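Local coordinates for extracellular solute-binding protein, family 5 (Chelativorans sp., PDB 6WM6) that binds EDTA and related aminopolycarboxylates in the periplasm, probably delivering them to an ABC transporter as a solute-binding protein of family 5, at residues A[78-82]-A[217-223]; A[273-277]-A[532-537]; A[406-412]-A[453-459]; A[471-477]-A[489-495]. All coordinates share one frame; numbering follows the deposited sequence.

Contact 1: residues A[78-82]-A[217-223]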
# COMPACT_ATOMS: atom_id res chain seq x y z
N LEU A 78 13.21 4.90 3.75
CA LEU A 78 13.80 4.26 2.57
C LEU A 78 15.22 4.72 2.28
O LEU A 78 16.03 3.88 1.85
CB LEU A 78 12.89 4.41 1.34
CG LEU A 78 11.84 3.34 1.18
CD1 LEU A 78 10.82 3.79 0.14
CD2 LEU A 78 12.42 1.98 0.81
N PRO A 79 15.59 5.99 2.49
CA PRO A 79 16.98 6.41 2.22
C PRO A 79 18.01 5.86 3.18
O PRO A 79 19.20 5.99 2.88
CB PRO A 79 16.91 7.94 2.31
CG PRO A 79 15.46 8.26 2.05
CD PRO A 79 14.71 7.14 2.73
N ILE A 80 17.61 5.28 4.30
CA ILE A 80 18.55 4.78 5.29
C ILE A 80 18.50 3.26 5.47
O ILE A 80 19.45 2.69 6.04
CB ILE A 80 18.40 5.49 6.65
CG1 ILE A 80 17.25 4.93 7.46
CG2 ILE A 80 18.24 6.99 6.45
CD1 ILE A 80 17.19 5.47 8.88
N VAL A 81 17.45 2.58 5.04
CA VAL A 81 17.26 1.16 5.31
C VAL A 81 17.59 0.38 4.05
O VAL A 81 17.01 0.67 2.99
CB VAL A 81 15.81 0.90 5.75
CG1 VAL A 81 15.56 -0.61 5.85
CG2 VAL A 81 15.52 1.55 7.07
N PRO A 82 18.48 -0.61 4.10
CA PRO A 82 18.76 -1.41 2.90
C PRO A 82 17.70 -2.49 2.72
O PRO A 82 17.12 -2.99 3.68
CB PRO A 82 20.14 -2.02 3.18
CG PRO A 82 20.33 -1.95 4.64
CD PRO A 82 19.37 -0.96 5.22
N TRP A 217 22.04 5.65 12.53
CA TRP A 217 22.72 4.75 11.62
C TRP A 217 22.07 4.80 10.24
O TRP A 217 20.98 5.33 10.05
CB TRP A 217 22.60 3.31 12.18
CG TRP A 217 21.18 2.98 12.56
CD1 TRP A 217 20.63 3.08 13.81
CD2 TRP A 217 20.13 2.56 11.69
NE1 TRP A 217 19.30 2.75 13.76
CE2 TRP A 217 18.96 2.41 12.48
CE3 TRP A 217 20.05 2.27 10.32
CZ2 TRP A 217 17.74 2.01 11.94
CZ3 TRP A 217 18.81 1.86 9.79
CH2 TRP A 217 17.69 1.74 10.60
N SER A 218 22.77 4.22 9.27
CA SER A 218 22.22 4.07 7.93
C SER A 218 22.92 2.94 7.20
O SER A 218 24.11 2.69 7.41
CB SER A 218 22.42 5.37 7.13
OG SER A 218 22.01 5.16 5.79
N GLY A 219 22.17 2.27 6.32
CA GLY A 219 22.74 1.36 5.34
C GLY A 219 22.42 1.79 3.92
O GLY A 219 22.46 0.98 2.99
N GLY A 220 22.07 3.07 3.77
CA GLY A 220 21.64 3.62 2.49
C GLY A 220 22.41 4.87 2.12
O GLY A 220 23.41 5.22 2.76
N PRO A 221 21.93 5.59 1.12
CA PRO A 221 22.68 6.75 0.61
C PRO A 221 22.67 7.95 1.53
O PRO A 221 23.59 8.77 1.44
CB PRO A 221 21.99 7.06 -0.74
CG PRO A 221 20.61 6.47 -0.59
CD PRO A 221 20.82 5.21 0.21
N TYR A 222 21.68 8.06 2.41
CA TYR A 222 21.52 9.20 3.30
C TYR A 222 21.43 8.73 4.75
O TYR A 222 21.23 7.54 5.02
CB TYR A 222 20.27 10.02 2.90
CG TYR A 222 20.46 10.78 1.59
CD1 TYR A 222 21.11 11.99 1.56
CD2 TYR A 222 19.99 10.26 0.40
CE1 TYR A 222 21.31 12.67 0.39
CE2 TYR A 222 20.17 10.94 -0.79
CZ TYR A 222 20.84 12.14 -0.79
OH TYR A 222 21.06 12.84 -1.96
N MET A 223 21.61 9.66 5.68
CA MET A 223 21.46 9.38 7.10
C MET A 223 20.89 10.61 7.77
O MET A 223 21.07 11.72 7.29
CB MET A 223 22.81 8.97 7.70
CG MET A 223 23.86 10.08 7.74
SD MET A 223 25.52 9.43 8.08
CE MET A 223 25.27 8.49 9.57
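Two backbone bonds clamp 78-82 to 217-223: Gly219 N gives its hydrogen to Ile80 O at 2.8 Å, nearly straight at 169°, and Tyr222 N reaches Pro79 O at 3.3 Å. Between these two grips the chain turns through Gly220, whose CA lies 3.4 Å from Pro79 O as a C-H...O contact. The turn is fastened from within by Ser218, which takes the hydrogen of Gly220 N on OG at 2.9 Å, an ST turn, and passes its own hydroxyl hydrogen to Tyr222 O at 2.6 Å. With OG anti to the backbone N of Ser218 (chi1 173°), this hydroxyl also sits beside Ile80 CA. An alanine here is likely to leave Gly220 N and Tyr222 O without this bridge and the turn freer to shift under Ile80. The turn leads into strand 222-228, an outer strand of a four-stranded mixed sheet, and 78-82 is the loop that follows helix 71-77, so the contact joins that loop to the sheet. Ile80 is the central apolar piece. Its CD1 lies over one face of the Trp217 indole, 4.1 Å from CZ3, while CG2 rests 3.4 Å from Tyr222 O. Val81 CG2 comes instead to the edge of the same indole, near CH2. Pro79 CB packs on Tyr222 CB, and the phenol beyond leads away to Leu249, whose backbone N bonds Tyr222 OH.

Contact 2: residues A[273-277]-A[532-537]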
# COMPACT_ATOMS: atom_id res chain seq x y z
N ASP A 273 9.84 21.37 -2.27
CA ASP A 273 10.08 21.18 -3.69
C ASP A 273 9.33 20.01 -4.31
O ASP A 273 9.31 19.89 -5.54
CB ASP A 273 11.58 20.97 -3.94
CG ASP A 273 12.43 22.02 -3.28
OD1 ASP A 273 12.23 23.20 -3.60
OD2 ASP A 273 13.28 21.67 -2.45
N VAL A 274 8.75 19.14 -3.48
CA VAL A 274 8.05 17.93 -3.94
C VAL A 274 6.89 17.70 -2.98
O VAL A 274 7.06 17.78 -1.76
CB VAL A 274 8.94 16.69 -3.88
CG1 VAL A 274 8.22 15.48 -4.50
CG2 VAL A 274 10.28 16.93 -4.54
N ILE A 275 5.73 17.37 -3.54
CA ILE A 275 4.58 16.92 -2.76
C ILE A 275 4.03 15.66 -3.41
O ILE A 275 4.16 15.47 -4.63
CB ILE A 275 3.51 18.02 -2.60
CG1 ILE A 275 2.85 18.36 -3.93
CG2 ILE A 275 4.14 19.27 -1.98
CD1 ILE A 275 1.67 19.30 -3.80
N TYR A 276 3.36 14.83 -2.62
CA TYR A 276 2.78 13.56 -3.09
C TYR A 276 1.45 13.33 -2.38
O TYR A 276 1.26 12.35 -1.66
CB TYR A 276 3.76 12.42 -2.83
CG TYR A 276 3.50 11.12 -3.57
CD1 TYR A 276 3.45 11.08 -4.94
CD2 TYR A 276 3.38 9.91 -2.88
CE1 TYR A 276 3.29 9.87 -5.63
CE2 TYR A 276 3.19 8.72 -3.55
CZ TYR A 276 3.13 8.71 -4.92
OH TYR A 276 2.98 7.52 -5.58
N PRO A 277 0.49 14.23 -2.59
CA PRO A 277 -0.78 14.12 -1.85
C PRO A 277 -1.60 12.94 -2.31
O PRO A 277 -1.55 12.52 -3.47
CB PRO A 277 -1.49 15.44 -2.19
CG PRO A 277 -0.95 15.82 -3.53
CD PRO A 277 0.52 15.41 -3.47
N THR A 532 -2.44 8.61 -8.20
CA THR A 532 -1.34 9.26 -7.52
C THR A 532 -1.18 10.69 -8.04
O THR A 532 -1.71 11.07 -9.09
CB THR A 532 -0.03 8.53 -7.77
OG1 THR A 532 0.30 8.70 -9.16
CG2 THR A 532 -0.10 7.05 -7.44
N ALA A 533 -0.42 11.50 -7.30
CA ALA A 533 -0.07 12.83 -7.79
C ALA A 533 1.28 13.21 -7.20
O ALA A 533 1.38 13.55 -6.02
CB ALA A 533 -1.14 13.85 -7.41
N LEU A 534 2.31 13.19 -8.03
CA LEU A 534 3.64 13.67 -7.67
C LEU A 534 3.82 15.01 -8.36
O LEU A 534 3.83 15.09 -9.58
CB LEU A 534 4.70 12.68 -8.15
CG LEU A 534 6.14 12.98 -7.80
CD1 LEU A 534 6.40 12.90 -6.31
CD2 LEU A 534 7.05 12.01 -8.58
N ILE A 535 3.93 16.07 -7.56
CA ILE A 535 3.96 17.44 -8.06
C ILE A 535 5.23 18.07 -7.52
O ILE A 535 5.48 18.02 -6.30
CB ILE A 535 2.71 18.22 -7.62
CG1 ILE A 535 1.43 17.44 -7.94
CG2 ILE A 535 2.67 19.61 -8.31
CD1 ILE A 535 0.15 18.05 -7.35
N TYR A 536 6.05 18.64 -8.40
CA TYR A 536 7.43 18.90 -8.01
C TYR A 536 8.09 19.94 -8.89
O TYR A 536 7.63 20.23 -9.99
CB TYR A 536 8.26 17.59 -8.06
CG TYR A 536 8.28 16.98 -9.45
CD1 TYR A 536 7.20 16.22 -9.90
CD2 TYR A 536 9.34 17.17 -10.32
CE1 TYR A 536 7.19 15.69 -11.18
CE2 TYR A 536 9.34 16.64 -11.59
CZ TYR A 536 8.26 15.90 -12.01
OH TYR A 536 8.21 15.36 -13.28
N LYS A 537 9.22 20.46 -8.41
CA LYS A 537 10.05 21.34 -9.21
C LYS A 537 10.88 20.52 -10.19
O LYS A 537 11.63 19.62 -9.79
CB LYS A 537 10.94 22.15 -8.27
CG LYS A 537 10.16 23.17 -7.45
CD LYS A 537 9.62 24.31 -8.31
CE LYS A 537 8.74 25.29 -7.54
NZ LYS A 537 9.53 26.21 -6.69
O HOH W 1 10.13 24.82 -4.34
O HOH W 2 0.09 10.59 -4.51
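An antiparallel beta ladder joins the short strand 274-275 to the long strand 524-537 within a mixed sheet. Ile275 and Ile535 form its hydrogen-bonded pair, with Ile275 N to Ile535 O at 2.8 Å and Ile535 N to Ile275 O at 3.0 Å. Val274 and Tyr536 are the neighbouring non-hydrogen-bonded pair, and Lys537 N to Asp273 O continues the ladder at 2.9 Å. On the Val274 face, Leu534 CD1 is wedged between Val274 CG1, 3.6 Å away, and Tyr276 CD1. On the other face Ile275 CG1, set between its backbone N and carbonyl carbon (chi1 67°), leans against Ile535 CB at 3.7 Å. The Tyr276 phenol extends along 532-534, its OH near Thr532 CG2, and water 2 stands 3.3 Å above the ring centre while linking Pro277 O to Ala533 N. Tyr276 OH and Thr532 OG1 both bond the carboxylate of Asp545. A serine in place of Tyr276 would probably leave Asp545 without this phenol hydroxyl and open a gap beside Leu534 CD1. At the far end water 1 accepts from Lys537 NZ and lies within bonding distance of Asp273 OD1, while Asp273 OD2 accepts from Thr51 N. Helix 263-268 packs on Ile275 and Ile535 through Leu264; strand 49-54 runs beside 273-277, bonding Asp273 and Val274 through Thr51 and Ala53, and strand 296-299 flanks 532-537.

Contact 3: residues A[406-412]-A[453-459]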
# COMPACT_ATOMS: atom_id res chain seq x y z
N THR A 406 -32.34 2.64 8.44
CA THR A 406 -31.45 3.52 7.69
C THR A 406 -30.03 2.96 7.75
O THR A 406 -29.55 2.56 8.83
CB THR A 406 -31.50 4.92 8.27
OG1 THR A 406 -32.83 5.45 8.12
CG2 THR A 406 -30.51 5.84 7.59
N LEU A 407 -29.37 2.90 6.60
CA LEU A 407 -28.05 2.30 6.50
C LEU A 407 -26.97 3.29 6.88
O LEU A 407 -26.98 4.43 6.42
CB LEU A 407 -27.83 1.82 5.08
CG LEU A 407 -28.86 0.84 4.54
CD1 LEU A 407 -28.53 0.48 3.10
CD2 LEU A 407 -28.92 -0.41 5.40
N ARG A 408 -26.03 2.84 7.70
CA ARG A 408 -24.91 3.66 8.13
C ARG A 408 -23.76 3.43 7.15
O ARG A 408 -23.22 2.32 7.08
CB ARG A 408 -24.49 3.27 9.54
CG ARG A 408 -25.58 3.56 10.58
CD ARG A 408 -25.42 2.66 11.81
NE ARG A 408 -25.52 1.24 11.49
CZ ARG A 408 -25.21 0.25 12.33
NH1 ARG A 408 -24.80 0.53 13.54
NH2 ARG A 408 -25.33 -1.02 11.94
N LEU A 409 -23.42 4.47 6.38
CA LEU A 409 -22.36 4.42 5.38
C LEU A 409 -21.25 5.33 5.86
O LEU A 409 -21.40 6.55 5.87
CB LEU A 409 -22.91 4.84 4.02
CG LEU A 409 -21.92 5.09 2.88
CD1 LEU A 409 -20.85 4.04 2.80
CD2 LEU A 409 -22.71 5.18 1.57
N SER A 410 -20.15 4.73 6.31
CA SER A 410 -19.02 5.48 6.85
C SER A 410 -17.84 5.48 5.88
O SER A 410 -17.71 4.63 4.99
CB SER A 410 -18.60 4.94 8.21
OG SER A 410 -18.11 3.62 8.13
N PHE A 411 -16.98 6.48 6.06
CA PHE A 411 -15.79 6.61 5.24
C PHE A 411 -14.81 7.53 5.95
O PHE A 411 -15.23 8.45 6.66
CB PHE A 411 -16.13 7.15 3.84
CG PHE A 411 -17.02 8.35 3.84
CD1 PHE A 411 -18.39 8.19 3.87
CD2 PHE A 411 -16.49 9.63 3.81
CE1 PHE A 411 -19.23 9.28 3.86
CE2 PHE A 411 -17.33 10.74 3.81
CZ PHE A 411 -18.70 10.56 3.83
N PRO A 412 -13.51 7.31 5.80
CA PRO A 412 -12.52 8.13 6.50
C PRO A 412 -12.41 9.49 5.85
O PRO A 412 -12.76 9.67 4.68
CB PRO A 412 -11.23 7.31 6.31
CG PRO A 412 -11.42 6.61 5.00
CD PRO A 412 -12.90 6.25 4.97
N ASN A 453 -21.24 -1.06 14.35
CA ASN A 453 -21.24 0.38 14.13
C ASN A 453 -21.27 0.83 12.68
O ASN A 453 -21.12 2.03 12.40
CB ASN A 453 -20.08 1.06 14.88
CG ASN A 453 -18.73 0.83 14.24
OD1 ASN A 453 -18.59 0.14 13.22
ND2 ASN A 453 -17.69 1.42 14.84
N PHE A 454 -21.49 -0.07 11.72
CA PHE A 454 -21.59 0.33 10.32
C PHE A 454 -22.40 -0.71 9.56
O PHE A 454 -22.51 -1.86 9.97
CB PHE A 454 -20.20 0.48 9.65
CG PHE A 454 -19.57 -0.83 9.25
CD1 PHE A 454 -19.05 -1.67 10.21
CD2 PHE A 454 -19.51 -1.22 7.94
CE1 PHE A 454 -18.48 -2.88 9.88
CE2 PHE A 454 -18.94 -2.43 7.58
CZ PHE A 454 -18.42 -3.26 8.54
N ASP A 455 -22.93 -0.30 8.42
CA ASP A 455 -23.50 -1.23 7.44
C ASP A 455 -22.73 -1.26 6.14
O ASP A 455 -22.55 -2.34 5.56
CB ASP A 455 -24.96 -0.83 7.18
CG ASP A 455 -25.78 -0.79 8.45
OD1 ASP A 455 -25.84 -1.84 9.14
OD2 ASP A 455 -26.31 0.28 8.82
N LEU A 456 -22.25 -0.09 5.69
CA LEU A 456 -21.47 0.05 4.47
C LEU A 456 -20.28 0.93 4.81
O LEU A 456 -20.37 1.82 5.65
CB LEU A 456 -22.30 0.72 3.37
CG LEU A 456 -23.62 0.03 2.99
CD1 LEU A 456 -24.44 0.95 2.07
CD2 LEU A 456 -23.36 -1.29 2.32
N HIS A 457 -19.14 0.67 4.16
CA HIS A 457 -17.92 1.44 4.45
C HIS A 457 -17.12 1.63 3.17
O HIS A 457 -16.80 0.66 2.49
CB HIS A 457 -17.06 0.72 5.49
CG HIS A 457 -15.82 1.46 5.89
ND1 HIS A 457 -15.86 2.57 6.70
CD2 HIS A 457 -14.52 1.27 5.57
CE1 HIS A 457 -14.62 3.01 6.90
NE2 HIS A 457 -13.79 2.23 6.23
N LEU A 458 -16.82 2.89 2.83
CA LEU A 458 -16.00 3.23 1.68
C LEU A 458 -14.59 3.55 2.14
O LEU A 458 -14.39 4.38 3.02
CB LEU A 458 -16.56 4.47 0.97
CG LEU A 458 -17.81 4.33 0.15
CD1 LEU A 458 -18.39 5.71 -0.13
CD2 LEU A 458 -17.49 3.63 -1.16
N ASN A 459 -13.61 2.88 1.55
CA ASN A 459 -12.20 3.09 1.92
C ASN A 459 -11.36 2.55 0.76
O ASN A 459 -11.87 2.36 -0.35
CB ASN A 459 -11.93 2.41 3.28
CG ASN A 459 -10.84 3.07 4.09
OD1 ASN A 459 -9.82 3.52 3.57
ND2 ASN A 459 -11.05 3.10 5.40
O HOH W 3 -28.82 -0.01 9.87
O HOH W 4 -24.50 -3.50 12.27
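Thr406 O meets Asp455 through water 3, which gives one hydrogen to it and one to Asp455 OD2. Leu407 follows, its CD1 touching Leu456 CD1 at 4.2 Å. Arg408 carries the polar grip: its backbone N meets Asp455 OD2 on the anti lone pair at 2.8 Å, while NE reaches the same oxygen at 2.9 Å and NH2 takes OD1 at 3.0 Å. The bonds of this side-on salt bridge are nearly straight, but the guanidinium and carboxylate planes stand 52° apart, so both oxygens are met from above the carboxylate plane. A kink at chi3 (-60°) turns the group back so that one face lies over Asn453 C and Phe454 N; NH1 goes on to Gly452 O. Arg408 O accepts from both Asp455 N and Leu456 N. From here strands 407-410 and 456-459 run parallel, their axes 13° apart, two neighbours in the mixed sheet; helix 416-429 leads from 407-410 to parallel strand 436-439 before the chain reaches 456-459, and touches Leu409 and Leu458. Leu409 CD1 packs on Leu456 CB at 3.7 Å and on Leu458 CG. Ser410 N bonds Leu456 O and Ser410 O receives Leu458 N, while its OG shares a hydrogen with His457 ND1 at 2.9 Å, near the imidazole plane; Asn459 ND2 holds NE2 of that ring. Phe411 CB lies against Leu458 CB, and Pro412 CG 3.6 Å from Asn459 ND2.

Contact 4: residues A[471-477]-A[489-495]. With SO4 (sulfate ion), chain D.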
# COMPACT_ATOMS: atom_id res chain seq x y z
N ALA A 471 -4.10 -11.33 -0.13
CA ALA A 471 -5.38 -11.96 0.13
C ALA A 471 -5.41 -12.66 1.47
O ALA A 471 -6.44 -12.66 2.15
CB ALA A 471 -5.70 -12.95 -1.00
N GLY A 472 -4.28 -13.23 1.89
CA GLY A 472 -4.19 -13.88 3.18
C GLY A 472 -4.34 -12.94 4.35
O GLY A 472 -4.56 -13.40 5.48
N GLN A 473 -4.24 -11.64 4.13
CA GLN A 473 -4.43 -10.63 5.17
C GLN A 473 -5.84 -10.09 5.25
O GLN A 473 -6.19 -9.45 6.25
CB GLN A 473 -3.56 -9.40 4.88
CG GLN A 473 -2.11 -9.66 4.90
CD GLN A 473 -1.65 -10.10 6.26
OE1 GLN A 473 -1.81 -9.37 7.24
NE2 GLN A 473 -1.10 -11.31 6.34
N ILE A 474 -6.67 -10.36 4.26
CA ILE A 474 -7.98 -9.74 4.11
C ILE A 474 -9.11 -10.75 4.25
O ILE A 474 -10.17 -10.42 4.78
CB ILE A 474 -8.10 -9.03 2.73
CG1 ILE A 474 -7.21 -7.81 2.64
CG2 ILE A 474 -9.57 -8.65 2.46
CD1 ILE A 474 -7.22 -7.22 1.23
N PHE A 475 -8.96 -11.96 3.70
CA PHE A 475 -10.10 -12.84 3.46
C PHE A 475 -10.18 -14.01 4.42
O PHE A 475 -11.12 -14.80 4.32
CB PHE A 475 -10.11 -13.36 2.01
CG PHE A 475 -10.24 -12.26 0.99
CD1 PHE A 475 -11.50 -11.78 0.62
CD2 PHE A 475 -9.13 -11.71 0.37
CE1 PHE A 475 -11.62 -10.77 -0.31
CE2 PHE A 475 -9.26 -10.71 -0.56
CZ PHE A 475 -10.51 -10.22 -0.88
N LEU A 476 -9.24 -14.14 5.34
CA LEU A 476 -9.22 -15.28 6.26
C LEU A 476 -9.98 -14.91 7.52
O LEU A 476 -10.01 -13.75 7.95
CB LEU A 476 -7.78 -15.65 6.60
CG LEU A 476 -7.03 -16.62 5.67
CD1 LEU A 476 -7.22 -16.31 4.21
CD2 LEU A 476 -5.55 -16.62 6.01
N ARG A 477 -10.63 -15.91 8.10
CA ARG A 477 -11.21 -15.70 9.41
C ARG A 477 -10.10 -15.24 10.36
O ARG A 477 -8.96 -15.71 10.28
CB ARG A 477 -11.83 -16.99 9.93
CG ARG A 477 -13.01 -17.49 9.13
CD ARG A 477 -13.27 -18.96 9.44
NE ARG A 477 -12.34 -19.84 8.74
CZ ARG A 477 -12.35 -21.17 8.84
NH1 ARG A 477 -13.25 -21.77 9.61
NH2 ARG A 477 -11.47 -21.89 8.17
N PRO A 489 -13.88 -21.64 4.51
CA PRO A 489 -12.66 -22.46 4.47
C PRO A 489 -12.16 -22.74 3.06
O PRO A 489 -10.95 -22.93 2.88
CB PRO A 489 -13.06 -23.74 5.21
CG PRO A 489 -14.20 -23.31 6.10
CD PRO A 489 -14.95 -22.27 5.30
N LYS A 490 -13.04 -22.80 2.07
CA LYS A 490 -12.59 -23.03 0.69
C LYS A 490 -11.77 -21.86 0.16
O LYS A 490 -10.74 -22.06 -0.49
CB LYS A 490 -13.80 -23.31 -0.20
CG LYS A 490 -13.47 -23.65 -1.65
CD LYS A 490 -12.52 -24.83 -1.78
CE LYS A 490 -12.37 -25.26 -3.23
NZ LYS A 490 -11.44 -26.42 -3.40
N ILE A 491 -12.21 -20.62 0.43
CA ILE A 491 -11.41 -19.46 0.07
C ILE A 491 -10.04 -19.54 0.72
O ILE A 491 -9.01 -19.27 0.08
CB ILE A 491 -12.15 -18.17 0.44
CG1 ILE A 491 -13.35 -17.97 -0.50
CG2 ILE A 491 -11.19 -16.96 0.39
CD1 ILE A 491 -14.18 -16.76 -0.18
N GLU A 492 -10.00 -19.91 2.01
CA GLU A 492 -8.73 -19.95 2.72
C GLU A 492 -7.81 -21.02 2.13
O GLU A 492 -6.61 -20.80 1.97
CB GLU A 492 -8.98 -20.18 4.21
CG GLU A 492 -9.88 -19.13 4.79
CD GLU A 492 -9.97 -19.16 6.30
OE1 GLU A 492 -9.15 -19.86 6.93
OE2 GLU A 492 -10.86 -18.48 6.84
N GLU A 493 -8.37 -22.18 1.79
CA GLU A 493 -7.59 -23.25 1.19
C GLU A 493 -7.01 -22.80 -0.15
O GLU A 493 -5.83 -23.06 -0.44
CB GLU A 493 -8.46 -24.49 1.02
CG GLU A 493 -7.84 -25.63 0.24
CD GLU A 493 -8.82 -26.77 -0.00
OE1 GLU A 493 -10.04 -26.56 0.18
OE2 GLU A 493 -8.37 -27.87 -0.37
N ILE A 494 -7.82 -22.14 -0.97
CA ILE A 494 -7.34 -21.67 -2.26
C ILE A 494 -6.22 -20.65 -2.10
O ILE A 494 -5.21 -20.72 -2.81
CB ILE A 494 -8.51 -21.06 -3.06
CG1 ILE A 494 -9.53 -22.13 -3.47
CG2 ILE A 494 -7.98 -20.35 -4.31
CD1 ILE A 494 -10.88 -21.57 -3.79
N ILE A 495 -6.38 -19.71 -1.16
CA ILE A 495 -5.35 -18.70 -0.95
C ILE A 495 -4.04 -19.37 -0.53
O ILE A 495 -2.97 -18.99 -1.00
CB ILE A 495 -5.83 -17.65 0.07
CG1 ILE A 495 -6.94 -16.79 -0.53
CG2 ILE A 495 -4.66 -16.82 0.57
CD1 ILE A 495 -7.66 -15.89 0.47
S SO4 D . 0.93 -12.96 8.55
O1 SO4 D . 1.47 -12.33 9.77
O2 SO4 D . 1.55 -12.34 7.38
O3 SO4 D . -0.51 -12.73 8.44
O4 SO4 D . 1.24 -14.39 8.56
O HOH W 5 -12.64 -16.97 5.25
O HOH W 6 -8.26 -18.30 9.55
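One carboxylate oxygen, Glu492 OE2, is gripped by the backbone and the side chain of the same residue, Arg477, from opposite faces of its plane. Arg477 N arrives at 2.9 Å with an almost straight bond (177°), and Arg477 NE at 2.8 Å as the salt bridge. NH2 adds a weak bond to Glu492 OE1 at 3.3 Å. The guanidinium and carboxylate planes are turned 62° apart; the arginine chain, bent at chi3 (-78°), curls around the acid, which lies at the guanidinium edge. Pro489 CG lies over one face of the guanidinium, 3.7 Å from NH2. Two waters complete the hold on the acid: water 5 donates to Phe475 O and OE2, water 6 to Arg477 O and OE1. So many donors around Glu492 would be expected to stabilise its negative charge. The stem of the glutamate is apolar company for Leu476, whose CG lies 3.9 Å from Glu492 CG. One turn further along the helix, Ile495 CD1 fits among Ala471 CB, Phe475 CB and Leu476 CD1, each 3.8 Å away, while its CG2 rests on the backbone of Gly472. Ile491 CG2 also touches Phe475 CB. Away from this interface Gln473, in one of two modelled conformers, puts NE2 2.6 Å from O3 of a sulfate, probably from the crystallisation liquor, so that bond is doubtful. The contact thus joins the C-terminal part of helix 467-474 and its following loop to the first turns of helix 489-499; Phe486 meets the Phe475 ring edge-to-face, and helix 504-521 packs against Ile494 and Ile495.

In the fold
From the N terminus, contact 1 comes first: 78-82 is joined to 217-223 across a loop of 134 residues, bringing the loop after helix 71-77 against the start of strand 222-228. Contact 2 opens only after this closes and spans far more chain, from 273-277 to 532-537. Contacts 3 and 4 both fall within that span, in turn: 406-412 pairs with 453-459 after an excursion through helix 416-429 and strand 436-439, then 471-477 folds onto 489-495 over 11 intervening residues. None cross. Contacts 2 and 3 belong to the same mixed sheet, while strand 456-462 is followed by helix 467-474 of contact 4. Contact 1 lies across the chain's centre from contacts 3 and 4.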